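Local coordinates for cadherin-related family member 2 (Mus musculus, PDB 5CYX), which probably forms calcium-dependent heterophilic complexes with CDHR5 on adjacent microvilli through its extracellular cadherin repeats, thereby controlling how microvilli pack, at residues 65-70 with 98-103; 244-249 with 255-260; 269-272 with 278-281. All blocks are in the same frame, centred on the assembly; numbering follows the deposited sequence.

Contact 1 (65-70 with 98-103); sequences PLDFET and RNDNIP. With CA (calcium ion), chain C; CA (calcium ion), chain B; CA (calcium ion), chain D.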
ATOM      1  N   PRO A  65     -29.168   2.492 -33.135  1.00 53.69           N
ATOM      2  CA  PRO A  65     -28.504   1.953 -31.950  1.00 51.76           C
ATOM      3  C   PRO A  65     -28.725   2.794 -30.683  1.00 51.46           C
ATOM      4  O   PRO A  65     -28.722   4.000 -30.740  1.00 49.79           O
ATOM      5  CB  PRO A  65     -27.012   1.934 -32.357  1.00 52.23           C
ATOM      6  CG  PRO A  65     -27.010   1.921 -33.853  1.00 52.61           C
ATOM      7  CD  PRO A  65     -28.196   2.750 -34.232  1.00 53.28           C
ATOM      8  N   LEU A  66     -28.960   2.101 -29.575  1.00 49.05           N
ATOM      9  CA  LEU A  66     -29.068   2.656 -28.268  1.00 49.18           C
ATOM     10  C   LEU A  66     -27.681   2.784 -27.697  1.00 49.60           C
ATOM     11  O   LEU A  66     -26.812   1.964 -28.007  1.00 49.87           O
ATOM     12  CB  LEU A  66     -29.838   1.680 -27.357  1.00 48.47           C
ATOM     13  CG  LEU A  66     -31.311   1.445 -27.659  1.00 47.98           C
ATOM     14  CD1 LEU A  66     -31.892   0.453 -26.659  1.00 46.99           C
ATOM     15  CD2 LEU A  66     -32.102   2.739 -27.602  1.00 48.38           C
ATOM     16  N   ASP A  67     -27.480   3.761 -26.816  1.00 48.92           N
ATOM     17  CA  ASP A  67     -26.164   4.010 -26.256  1.00 49.46           C
ATOM     18  C   ASP A  67     -26.318   4.770 -24.959  1.00 49.00           C
ATOM     19  O   ASP A  67     -26.580   5.972 -24.948  1.00 48.66           O
ATOM     20  CB  ASP A  67     -25.274   4.820 -27.266  1.00 51.95           C
ATOM     21  CG  ASP A  67     -23.850   5.031 -26.736  1.00 53.12           C
ATOM     22  OD1 ASP A  67     -23.399   4.328 -25.799  1.00 53.68           O
ATOM     23  OD2 ASP A  67     -23.177   5.928 -27.200  1.00 56.83           O
ATOM     24  N   PHE A  68     -26.180   4.045 -23.860  1.00 49.73           N
ATOM     25  CA  PHE A  68     -26.324   4.598 -22.552  1.00 49.33           C
ATOM     26  C   PHE A  68     -25.365   5.749 -22.322  1.00 49.80           C
ATOM     27  O   PHE A  68     -25.733   6.737 -21.699  1.00 49.62           O
ATOM     28  CB  PHE A  68     -26.040   3.535 -21.499  1.00 49.22           C
ATOM     29  CG  PHE A  68     -26.143   4.056 -20.106  1.00 49.10           C
ATOM     30  CD1 PHE A  68     -27.390   4.220 -19.519  1.00 49.49           C
ATOM     31  CD2 PHE A  68     -25.006   4.385 -19.370  1.00 48.80           C
ATOM     32  CE1 PHE A  68     -27.493   4.678 -18.212  1.00 48.77           C
ATOM     33  CE2 PHE A  68     -25.107   4.850 -18.073  1.00 48.19           C
ATOM     34  CZ  PHE A  68     -26.352   5.016 -17.514  1.00 48.76           C
ATOM     35  N   GLU A  69     -24.146   5.618 -22.837  1.00 50.24           N
ATOM     36  CA  GLU A  69     -23.120   6.633 -22.607  1.00 52.10           C
ATOM     37  C   GLU A  69     -23.481   8.030 -23.163  1.00 53.40           C
ATOM     38  O   GLU A  69     -23.018   9.036 -22.600  1.00 54.53           O
ATOM     39  CB  GLU A  69     -21.769   6.182 -23.168  1.00 52.13           C
ATOM     40  CG  GLU A  69     -21.020   5.227 -22.262  1.00 51.25           C
ATOM     41  CD  GLU A  69     -21.741   3.881 -22.017  1.00 50.44           C
ATOM     42  OE1 GLU A  69     -22.138   3.168 -22.936  1.00 50.84           O
ATOM     43  OE2 GLU A  69     -21.929   3.503 -20.890  1.00 48.50           O
ATOM     44  N   THR A  70     -24.318   8.099 -24.203  1.00 54.10           N
ATOM     45  CA  THR A  70     -24.779   9.405 -24.760  1.00 56.16           C
ATOM     46  C   THR A  70     -26.249   9.738 -24.488  1.00 55.85           C
ATOM     47  O   THR A  70     -26.550  10.879 -24.172  1.00 56.83           O
ATOM     48  CB  THR A  70     -24.583   9.495 -26.273  1.00 57.09           C
ATOM     49  OG1 THR A  70     -24.436   8.181 -26.782  1.00 59.22           O
ATOM     50  CG2 THR A  70     -23.334  10.260 -26.628  1.00 59.34           C
ATOM     51  N   ARG A  98     -24.829  -1.333 -20.250  1.00 45.08           N
ATOM     52  CA  ARG A  98     -24.170  -2.684 -20.344  1.00 45.68           C
ATOM     53  C   ARG A  98     -22.639  -2.486 -20.507  1.00 44.81           C
ATOM     54  O   ARG A  98     -22.152  -1.358 -20.885  1.00 42.92           O
ATOM     55  CB  ARG A  98     -24.765  -3.475 -21.483  1.00 47.55           C
ATOM     56  CG  ARG A  98     -26.223  -3.866 -21.295  1.00 48.52           C
ATOM     57  CD  ARG A  98     -26.306  -5.113 -20.457  1.00 50.70           C
ATOM     58  NE  ARG A  98     -27.672  -5.511 -20.163  1.00 52.41           N
ATOM     59  CZ  ARG A  98     -28.420  -5.061 -19.172  1.00 53.77           C
ATOM     60  NH1 ARG A  98     -29.635  -5.543 -19.009  1.00 55.34           N
ATOM     61  NH2 ARG A  98     -27.991  -4.130 -18.333  1.00 56.04           N
ATOM     62  N   ASN A  99     -21.869  -3.521 -20.182  1.00 42.78           N
ATOM     63  CA  ASN A  99     -20.427  -3.412 -20.229  1.00 43.35           C
ATOM     64  C   ASN A  99     -19.876  -3.521 -21.668  1.00 44.75           C
ATOM     65  O   ASN A  99     -19.308  -4.576 -22.053  1.00 45.14           O
ATOM     66  CB  ASN A  99     -19.770  -4.418 -19.323  1.00 43.05           C
ATOM     67  CG  ASN A  99     -18.343  -4.118 -19.068  1.00 42.89           C
ATOM     68  OD1 ASN A  99     -17.840  -3.056 -19.431  1.00 43.97           O
ATOM     69  ND2 ASN A  99     -17.664  -5.055 -18.477  1.00 42.24           N
ATOM     70  N   ASP A 100     -20.042  -2.433 -22.430  1.00 45.06           N
ATOM     71  CA  ASP A 100     -19.530  -2.340 -23.806  1.00 46.51           C
ATOM     72  C   ASP A 100     -18.354  -1.382 -23.890  1.00 47.18           C
ATOM     73  O   ASP A 100     -17.923  -1.106 -24.982  1.00 46.20           O
ATOM     74  CB  ASP A 100     -20.637  -1.851 -24.775  1.00 46.66           C
ATOM     75  CG  ASP A 100     -21.253  -0.467 -24.330  1.00 48.13           C
ATOM     76  OD1 ASP A 100     -21.040  -0.014 -23.190  1.00 46.30           O
ATOM     77  OD2 ASP A 100     -21.902   0.200 -25.134  1.00 49.22           O
ATOM     78  N   ASN A 101     -17.856  -0.803 -22.780  1.00 49.52           N
ATOM     79  CA  ASN A 101     -16.607  -0.012 -22.935  1.00 49.97           C
ATOM     80  C   ASN A 101     -15.428  -0.656 -22.224  1.00 49.04           C
ATOM     81  O   ASN A 101     -15.641  -1.402 -21.260  1.00 45.26           O
ATOM     82  CB  ASN A 101     -16.779   1.431 -22.508  1.00 50.13           C
ATOM     83  CG  ASN A 101     -17.594   2.226 -23.488  1.00 51.07           C
ATOM     84  OD1 ASN A 101     -17.091   2.631 -24.550  1.00 53.06           O
ATOM     85  ND2 ASN A 101     -18.840   2.453 -23.166  1.00 50.71           N
ATOM     86  N   ILE A 102     -14.217  -0.415 -22.772  1.00 49.10           N
ATOM     87  CA  ILE A 102     -12.960  -0.846 -22.141  1.00 49.87           C
ATOM     88  C   ILE A 102     -12.213   0.274 -21.370  1.00 49.96           C
ATOM     89  O   ILE A 102     -12.378   1.480 -21.668  1.00 51.71           O
ATOM     90  CB  ILE A 102     -11.955  -1.489 -23.105  1.00 51.53           C
ATOM     91  CG1 ILE A 102     -11.458  -0.479 -24.180  1.00 52.01           C
ATOM     92  CG2 ILE A 102     -12.567  -2.681 -23.848  1.00 53.00           C
ATOM     93  CD1 ILE A 102     -10.360  -1.061 -25.052  1.00 52.76           C
ATOM     94  N   PRO A 103     -11.362  -0.125 -20.411  1.00 48.95           N
ATOM     95  CA  PRO A 103     -10.471   0.803 -19.767  1.00 48.90           C
ATOM     96  C   PRO A 103      -9.447   1.311 -20.758  1.00 50.61           C
ATOM     97  O   PRO A 103      -8.829   0.509 -21.446  1.00 49.48           O
ATOM     98  CB  PRO A 103      -9.782  -0.063 -18.708  1.00 47.96           C
ATOM     99  CG  PRO A 103     -10.779  -1.108 -18.370  1.00 48.01           C
ATOM    100  CD  PRO A 103     -11.357  -1.429 -19.727  1.00 48.09           C
TER
HETATM  101 CA    CA C1002     -22.087   1.031 -21.355  1.00 42.79          CA
HETATM  102 CA    CA B1001     -22.600   2.265 -25.138  1.00 77.23          CA
HETATM  103 CA    CA D1003     -16.340  -1.337 -19.038  1.00 41.43          CA
HETATM  104  O   HOH W   1     -20.360   2.770 -26.028  1.00 57.28           O

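Contact 2 (244-249 with 255-260); sequences VEAVDS and DIVTYS. With CA (calcium ion), chain F.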
ATOM      1  N   VAL A 244      49.508   0.372  -8.246  1.00 72.58           N
ATOM      2  CA  VAL A 244      48.301  -0.340  -7.829  1.00 72.30           C
ATOM      3  C   VAL A 244      47.102   0.414  -8.355  1.00 70.38           C
ATOM      4  O   VAL A 244      47.195   1.600  -8.664  1.00 72.43           O
ATOM      5  CB  VAL A 244      48.183  -0.524  -6.300  1.00 71.86           C
ATOM      6  CG1 VAL A 244      49.284  -1.440  -5.799  1.00 74.26           C
ATOM      7  CG2 VAL A 244      48.239   0.794  -5.547  1.00 69.61           C
ATOM      8  N   GLU A 245      45.984  -0.292  -8.448  1.00 69.04           N
ATOM      9  CA  GLU A 245      44.734   0.270  -8.892  1.00 67.99           C
ATOM     10  C   GLU A 245      43.561  -0.305  -8.094  1.00 66.45           C
ATOM     11  O   GLU A 245      43.479  -1.505  -7.849  1.00 68.74           O
ATOM     12  CB  GLU A 245      44.550   0.025 -10.381  1.00 69.93           C
ATOM     13  CG  GLU A 245      43.423   0.854 -10.989  1.00 70.98           C
ATOM     14  CD  GLU A 245      43.239   0.622 -12.477  1.00 74.23           C
ATOM     15  OE1 GLU A 245      42.337   1.243 -13.063  1.00 77.66           O
ATOM     16  OE2 GLU A 245      43.982  -0.183 -13.074  1.00 77.97           O
ATOM     17  N   ALA A 246      42.695   0.589  -7.639  1.00 63.86           N
ATOM     18  CA  ALA A 246      41.397   0.260  -7.097  1.00 62.56           C
ATOM     19  C   ALA A 246      40.378   1.043  -7.852  1.00 62.47           C
ATOM     20  O   ALA A 246      40.651   2.162  -8.270  1.00 62.36           O
ATOM     21  CB  ALA A 246      41.343   0.612  -5.638  1.00 62.60           C
ATOM     22  N   VAL A 247      39.203   0.469  -8.055  1.00 63.24           N
ATOM     23  CA  VAL A 247      38.153   1.152  -8.816  1.00 62.23           C
ATOM     24  C   VAL A 247      36.840   1.122  -8.062  1.00 61.04           C
ATOM     25  O   VAL A 247      36.567   0.205  -7.277  1.00 60.48           O
ATOM     26  CB  VAL A 247      37.957   0.550 -10.232  1.00 64.49           C
ATOM     27  CG1 VAL A 247      39.263   0.619 -11.030  1.00 66.17           C
ATOM     28  CG2 VAL A 247      37.481  -0.884 -10.166  1.00 65.61           C
ATOM     29  N   ASP A 248      36.021   2.120  -8.349  1.00 57.83           N
ATOM     30  CA  ASP A 248      34.721   2.293  -7.724  1.00 57.19           C
ATOM     31  C   ASP A 248      33.797   1.151  -8.152  1.00 57.50           C
ATOM     32  O   ASP A 248      33.631   0.901  -9.345  1.00 57.07           O
ATOM     33  CB  ASP A 248      34.171   3.647  -8.149  1.00 56.40           C
ATOM     34  CG  ASP A 248      32.841   3.963  -7.559  1.00 56.55           C
ATOM     35  OD1 ASP A 248      32.385   3.214  -6.674  1.00 57.30           O
ATOM     36  OD2 ASP A 248      32.259   4.990  -7.971  1.00 55.12           O
ATOM     37  N   SER A 249      33.206   0.452  -7.169  1.00 57.02           N
ATOM     38  CA  SER A 249      32.273  -0.633  -7.462  1.00 56.65           C
ATOM     39  C   SER A 249      30.944  -0.131  -7.970  1.00 55.42           C
ATOM     40  O   SER A 249      30.184  -0.886  -8.561  1.00 54.22           O
ATOM     41  CB  SER A 249      32.079  -1.532  -6.221  1.00 57.97           C
ATOM     42  OG  SER A 249      33.317  -2.028  -5.829  1.00 57.75           O
ATOM     43  N   ASP A 255      33.618   6.903  -9.801  1.00 61.10           N
ATOM     44  CA  ASP A 255      34.205   8.029  -9.083  1.00 60.22           C
ATOM     45  C   ASP A 255      35.713   7.830  -9.133  1.00 58.82           C
ATOM     46  O   ASP A 255      36.180   6.703  -9.075  1.00 57.63           O
ATOM     47  CB  ASP A 255      33.734   7.981  -7.604  1.00 61.95           C
ATOM     48  CG  ASP A 255      33.955   9.299  -6.842  1.00 63.81           C
ATOM     49  OD1 ASP A 255      34.497  10.270  -7.393  1.00 62.97           O
ATOM     50  OD2 ASP A 255      33.589   9.351  -5.651  1.00 66.00           O
ATOM     51  N   ILE A 256      36.466   8.918  -9.202  1.00 55.96           N
ATOM     52  CA  ILE A 256      37.912   8.861  -9.137  1.00 56.35           C
ATOM     53  C   ILE A 256      38.391   8.332  -7.763  1.00 56.11           C
ATOM     54  O   ILE A 256      37.756   8.589  -6.733  1.00 55.86           O
ATOM     55  CB  ILE A 256      38.531  10.268  -9.363  1.00 57.19           C
ATOM     56  CG1 ILE A 256      38.181  10.788 -10.778  1.00 57.99           C
ATOM     57  CG2 ILE A 256      40.048  10.208  -9.227  1.00 56.92           C
ATOM     58  CD1 ILE A 256      38.650  12.210 -11.049  1.00 59.32           C
ATOM     59  N   VAL A 257      39.522   7.627  -7.754  1.00 55.97           N
ATOM     60  CA  VAL A 257      40.096   7.125  -6.513  1.00 57.27           C
ATOM     61  C   VAL A 257      41.470   7.724  -6.244  1.00 57.02           C
ATOM     62  O   VAL A 257      42.258   7.857  -7.166  1.00 57.06           O
ATOM     63  CB  VAL A 257      40.199   5.578  -6.547  1.00 57.04           C
ATOM     64  CG1 VAL A 257      40.978   5.084  -5.361  1.00 57.37           C
ATOM     65  CG2 VAL A 257      38.819   4.979  -6.575  1.00 58.00           C
ATOM     66  N   THR A 258      41.748   8.059  -4.981  1.00 58.33           N
ATOM     67  CA  THR A 258      43.094   8.417  -4.553  1.00 59.82           C
ATOM     68  C   THR A 258      43.606   7.404  -3.555  1.00 60.10           C
ATOM     69  O   THR A 258      42.866   6.549  -3.095  1.00 62.46           O
ATOM     70  CB  THR A 258      43.171   9.821  -3.955  1.00 61.65           C
ATOM     71  OG1 THR A 258      42.356   9.886  -2.791  1.00 65.06           O
ATOM     72  CG2 THR A 258      42.678  10.820  -4.929  1.00 63.08           C
ATOM     73  N   TYR A 259      44.893   7.489  -3.246  1.00 59.21           N
ATOM     74  CA  TYR A 259      45.583   6.449  -2.482  1.00 59.23           C
ATOM     75  C   TYR A 259      46.427   7.132  -1.434  1.00 60.40           C
ATOM     76  O   TYR A 259      46.843   8.245  -1.612  1.00 57.40           O
ATOM     77  CB  TYR A 259      46.497   5.617  -3.408  1.00 58.26           C
ATOM     78  CG  TYR A 259      45.760   5.040  -4.608  1.00 57.95           C
ATOM     79  CD1 TYR A 259      45.610   5.757  -5.811  1.00 57.89           C
ATOM     80  CD2 TYR A 259      45.206   3.799  -4.538  1.00 58.08           C
ATOM     81  CE1 TYR A 259      44.905   5.213  -6.893  1.00 57.52           C
ATOM     82  CE2 TYR A 259      44.514   3.263  -5.595  1.00 58.25           C
ATOM     83  CZ  TYR A 259      44.371   3.935  -6.763  1.00 56.62           C
ATOM     84  OH  TYR A 259      43.645   3.295  -7.743  1.00 55.51           O
ATOM     85  N   SER A 260      46.663   6.460  -0.324  1.00 63.15           N
ATOM     86  CA  SER A 260      47.656   6.885   0.671  1.00 64.72           C
ATOM     87  C   SER A 260      48.213   5.613   1.319  1.00 66.37           C
ATOM     88  O   SER A 260      47.569   4.590   1.300  1.00 65.67           O
ATOM     89  CB  SER A 260      47.021   7.797   1.724  1.00 65.59           C
ATOM     90  OG  SER A 260      45.875   7.166   2.296  1.00 67.42           O
TER
HETATM   91 CA    CA F1005      31.502   3.995  -4.564  1.00 55.54          CA
HETATM   92  O   HOH W   2      37.058   4.193 -10.093  1.00 48.35           O
HETATM   93  O   HOH W   3      30.728   5.901  -5.977  1.00 41.62           O
HETATM   94  O   HOH W   4      30.533   4.998  -2.435  1.00 42.90           O

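Contact 3 (269-272 with 278-281); sequences WFDI and IFVN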
ATOM      1  N   TRP A 269      59.830   4.991   4.178  1.00 71.95           N
ATOM      2  CA  TRP A 269      60.643   4.522   3.048  1.00 72.42           C
ATOM      3  C   TRP A 269      59.908   4.642   1.721  1.00 71.72           C
ATOM      4  O   TRP A 269      60.533   4.967   0.707  1.00 68.54           O
ATOM      5  CB  TRP A 269      61.134   3.105   3.251  1.00 76.55           C
ATOM      6  CG  TRP A 269      62.277   2.988   4.196  1.00 78.26           C
ATOM      7  CD1 TRP A 269      62.667   3.890   5.155  1.00 78.30           C
ATOM      8  CD2 TRP A 269      63.160   1.876   4.299  1.00 79.22           C
ATOM      9  NE1 TRP A 269      63.762   3.407   5.825  1.00 80.13           N
ATOM     10  CE2 TRP A 269      64.079   2.170   5.327  1.00 80.59           C
ATOM     11  CE3 TRP A 269      63.275   0.661   3.606  1.00 81.33           C
ATOM     12  CZ2 TRP A 269      65.113   1.286   5.690  1.00 83.17           C
ATOM     13  CZ3 TRP A 269      64.306  -0.232   3.973  1.00 83.44           C
ATOM     14  CH2 TRP A 269      65.209   0.094   5.006  1.00 83.56           C
ATOM     15  N   PHE A 270      58.595   4.395   1.741  1.00 71.36           N
ATOM     16  CA  PHE A 270      57.741   4.529   0.552  1.00 71.65           C
ATOM     17  C   PHE A 270      56.519   5.423   0.755  1.00 70.20           C
ATOM     18  O   PHE A 270      55.971   5.482   1.841  1.00 73.87           O
ATOM     19  CB  PHE A 270      57.264   3.153   0.112  1.00 71.43           C
ATOM     20  CG  PHE A 270      58.371   2.192  -0.106  1.00 73.17           C
ATOM     21  CD1 PHE A 270      59.112   2.225  -1.286  1.00 73.53           C
ATOM     22  CD2 PHE A 270      58.704   1.253   0.886  1.00 73.90           C
ATOM     23  CE1 PHE A 270      60.166   1.333  -1.479  1.00 73.94           C
ATOM     24  CE2 PHE A 270      59.753   0.383   0.699  1.00 73.88           C
ATOM     25  CZ  PHE A 270      60.478   0.415  -0.482  1.00 74.95           C
ATOM     26  N   ASP A 271      56.092   6.096  -0.307  1.00 66.81           N
ATOM     27  CA  ASP A 271      54.793   6.807  -0.337  1.00 65.64           C
ATOM     28  C   ASP A 271      54.099   6.484  -1.681  1.00 64.94           C
ATOM     29  O   ASP A 271      54.607   5.672  -2.469  1.00 65.10           O
ATOM     30  CB  ASP A 271      54.972   8.328  -0.080  1.00 63.40           C
ATOM     31  CG  ASP A 271      53.739   8.997   0.584  1.00 62.84           C
ATOM     32  OD1 ASP A 271      52.681   8.374   0.714  1.00 61.76           O
ATOM     33  OD2 ASP A 271      53.795  10.209   0.957  1.00 65.87           O
ATOM     34  N   ILE A 272      52.919   7.058  -1.906  1.00 64.31           N
ATOM     35  CA  ILE A 272      52.120   6.783  -3.105  1.00 63.43           C
ATOM     36  C   ILE A 272      51.443   8.066  -3.635  1.00 64.39           C
ATOM     37  O   ILE A 272      51.065   8.910  -2.842  1.00 63.71           O
ATOM     38  CB  ILE A 272      51.088   5.685  -2.804  1.00 63.03           C
ATOM     39  CG1 ILE A 272      50.436   5.203  -4.090  1.00 63.30           C
ATOM     40  CG2 ILE A 272      50.034   6.157  -1.787  1.00 62.09           C
ATOM     41  CD1 ILE A 272      49.708   3.886  -3.915  1.00 64.74           C
ATOM     42  N   ILE A 278      53.511   3.975  -6.518  1.00 60.54           N
ATOM     43  CA  ILE A 278      54.274   3.865  -5.291  1.00 62.43           C
ATOM     44  C   ILE A 278      55.734   4.182  -5.583  1.00 63.21           C
ATOM     45  O   ILE A 278      56.355   3.573  -6.456  1.00 64.06           O
ATOM     46  CB  ILE A 278      54.150   2.440  -4.696  1.00 64.14           C
ATOM     47  CG1 ILE A 278      52.719   2.211  -4.177  1.00 64.63           C
ATOM     48  CG2 ILE A 278      55.201   2.206  -3.604  1.00 64.84           C
ATOM     49  CD1 ILE A 278      52.393   0.769  -3.828  1.00 67.51           C
ATOM     50  N   PHE A 279      56.280   5.127  -4.825  1.00 64.64           N
ATOM     51  CA  PHE A 279      57.616   5.631  -5.061  1.00 65.53           C
ATOM     52  C   PHE A 279      58.517   5.564  -3.827  1.00 66.16           C
ATOM     53  O   PHE A 279      58.035   5.510  -2.683  1.00 65.61           O
ATOM     54  CB  PHE A 279      57.572   7.058  -5.609  1.00 64.70           C
ATOM     55  CG  PHE A 279      56.836   8.066  -4.738  1.00 63.81           C
ATOM     56  CD1 PHE A 279      57.516   8.810  -3.778  1.00 64.64           C
ATOM     57  CD2 PHE A 279      55.481   8.322  -4.935  1.00 62.80           C
ATOM     58  CE1 PHE A 279      56.868   9.781  -3.016  1.00 64.71           C
ATOM     59  CE2 PHE A 279      54.811   9.258  -4.161  1.00 62.92           C
ATOM     60  CZ  PHE A 279      55.508  10.012  -3.213  1.00 63.83           C
ATOM     61  N   VAL A 280      59.830   5.593  -4.092  1.00 65.91           N
ATOM     62  CA  VAL A 280      60.850   5.673  -3.045  1.00 65.10           C
ATOM     63  C   VAL A 280      60.782   7.071  -2.408  1.00 64.06           C
ATOM     64  O   VAL A 280      60.910   8.092  -3.113  1.00 61.94           O
ATOM     65  CB  VAL A 280      62.260   5.379  -3.612  1.00 66.68           C
ATOM     66  CG1 VAL A 280      63.355   5.782  -2.615  1.00 67.30           C
ATOM     67  CG2 VAL A 280      62.380   3.902  -4.004  1.00 67.54           C
ATOM     68  N   ASN A 281      60.598   7.101  -1.086  1.00 62.95           N
ATOM     69  CA  ASN A 281      60.359   8.333  -0.322  1.00 64.17           C
ATOM     70  C   ASN A 281      61.387   8.536   0.805  1.00 67.68           C
ATOM     71  O   ASN A 281      61.215   9.361   1.712  1.00 67.08           O
ATOM     72  CB  ASN A 281      58.960   8.208   0.218  1.00 62.46           C
ATOM     73  CG  ASN A 281      58.454   9.456   0.887  1.00 63.65           C
ATOM     74  OD1 ASN A 281      58.324  10.554   0.257  1.00 60.15           O
ATOM     75  ND2 ASN A 281      58.112   9.305   2.173  1.00 62.16           N
TER
HETATM   76  O   HOH W   5      55.713  11.927  -0.060  1.00 53.99           O

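Contact 1 (65-70 with 98-103)
The side chain of E69 bends at CG (chi2 63°), while CG of D100 sits between its own backbone N and carbonyl carbon (chi1 56°); together these turns bring both carboxylates to a shared pair of calcium ions. E69 OE1 and D100 OD1 end up 3.4 Å apart, two acceptors that would probably repel each other without metal between them. E69 chelates one ion with both oxygens, OE2 at 2.5 Å, and the backbone O of R98 and D100 OD1 join it. The second ion lies 2.4 Å from E69 OE1, so this oxygen bridges both metals. D100 spans the pair as well, its OD2 standing 2.2 Å from the second ion, and D67 OD1 adds a bond of 2.3 Å. A water on that ion also accepts from ND2 of N101, whose amide plane is turned 80° from the E69 carboxylate. N99 OD1 and N101 O bind a third calcium. This is the calcium-binding linker of cadherins, built from a DXE and a DXNDN motif, with E18, D97 and D133 completing the paired site. The 65-70 loop runs from strand 59-62 to strand 73-81, whereas 98-103 leads from strand 86-96 of the first repeat toward strand 109-115 of the second, with D100 packed on L194 of strand 192-194.

Contact 2 (244-249 with 255-260)
Strands 240-248 and 257-264 of the third cadherin repeat belong to the two different sheets of its beta-sandwich, and A246 and Y259 meet between them toward one end of the contact. The short segments run roughly antiparallel, at 143°, with axes 7.7 Å apart, so no backbone pairing joins them, and side-chain oxygens take up backbone N-H groups instead. Y259 reaches across with CG anti to its carbonyl carbon (chi1 -54°), which carries the phenol to the opposite backbone. There A246 N donates to Y259 OH over 2.9 Å, an almost straight bond (174°) that arrives at the edge of the ring. The methyl of A246 also packs on the ring, CB lying 4.1 Å from Y259 CE2. A phenylalanine in place of Y259 would probably leave A246 N without this acceptor. V257 CG1 lies over one face of the Y259 ring, toward its rim, while its CG2 approaches the O of A246. Beyond it, the contact merges into a calcium site. D248 OD1 binds the ion at 2.4 Å, alongside L218, D250 and E304, while OD2 takes a hydrogen bond from D255 N, 3.0 Å away, on the lone pair turned away from OD1. A calcium-bound water donates to OD2 as well, so the carboxylate is held from both oxygens and its rotation is restricted. The D255 carboxylate instead accepts from N306 N. Where the two backbones stand apart, a single water bridges them, accepting from D248 N at 2.9 Å and donating to D255 O at 2.8 Å.

Contact 3 (269-272 with 278-281)
The carbonyl O of D271 is met by three groups of the neighbouring strand. F279 N donates to D271 O over 2.9 Å, I278 CA makes a CA-H...O contact with D271 O at 3.4 Å from carbon to oxygen, and the oxygen also lies over one face of the F279 ring, offset toward the rim. F279 returns the bond, its O accepting from D271 N at 3.1 Å in the carbonyl plane, which makes D271 and F279 an antiparallel hydrogen-bonded pair in the hairpin of strands 270-272 and 277-280. A third backbone bond, N281 N to W269 O at 2.8 Å, comes in from above the carbonyl plane (38° out of it) where the pairing ends. On the face of the sheet that carries D271 and F279, CG of F279 stands between its backbone N and carbonyl carbon (chi1 57°), which lays the ring across the partner strand and sets CZ 3.6 Å from D271 CB. Beside it, one water donates to both D271 OD2 and N281 OD1, while N281 ND2 is bonded to G268 O. The face that carries I272 and I278 is hydrophobic. These two form a non-hydrogen-bonded pair whose side chains cross, and I272 CD1 presses unusually close to I278 CG1, at 3.5 Å. I272 extends to Y259 and V261 in the facing sheet. The F270 and V280 side chains diverge, yet CE1 of F270 still touches CG2 of V280 at 4.2 Å. The reciprocal backbone bonds set the register of this outer strand, and the side chains divide the work: the buried apolar groups of F270, I272, I278 and V280 pack inward, whereas D271, N281 and their water suit the partly exposed outer surface.

Contact 1 is a surface contact of two loops joined chiefly through metal, in the linker between the first and second repeats; its centre lies about 65 Å from that of contact 2 and on the other side of the chain's centre. Contacts 2 and 3 share the third repeat, their centres about 17 Å apart, and both are partly buried. They touch through I272, which packs on V244 and Y259, and strands 240-248 and 277-280 are neighbours in one sheet. Contact 3 pairs strands within that sheet by backbone bonds, contact 2 spans the sandwich through side-chain oxygens that accept backbone N-H groups, and its D248 repeats at another site the carboxylate-calcium chemistry that dominates contact 1.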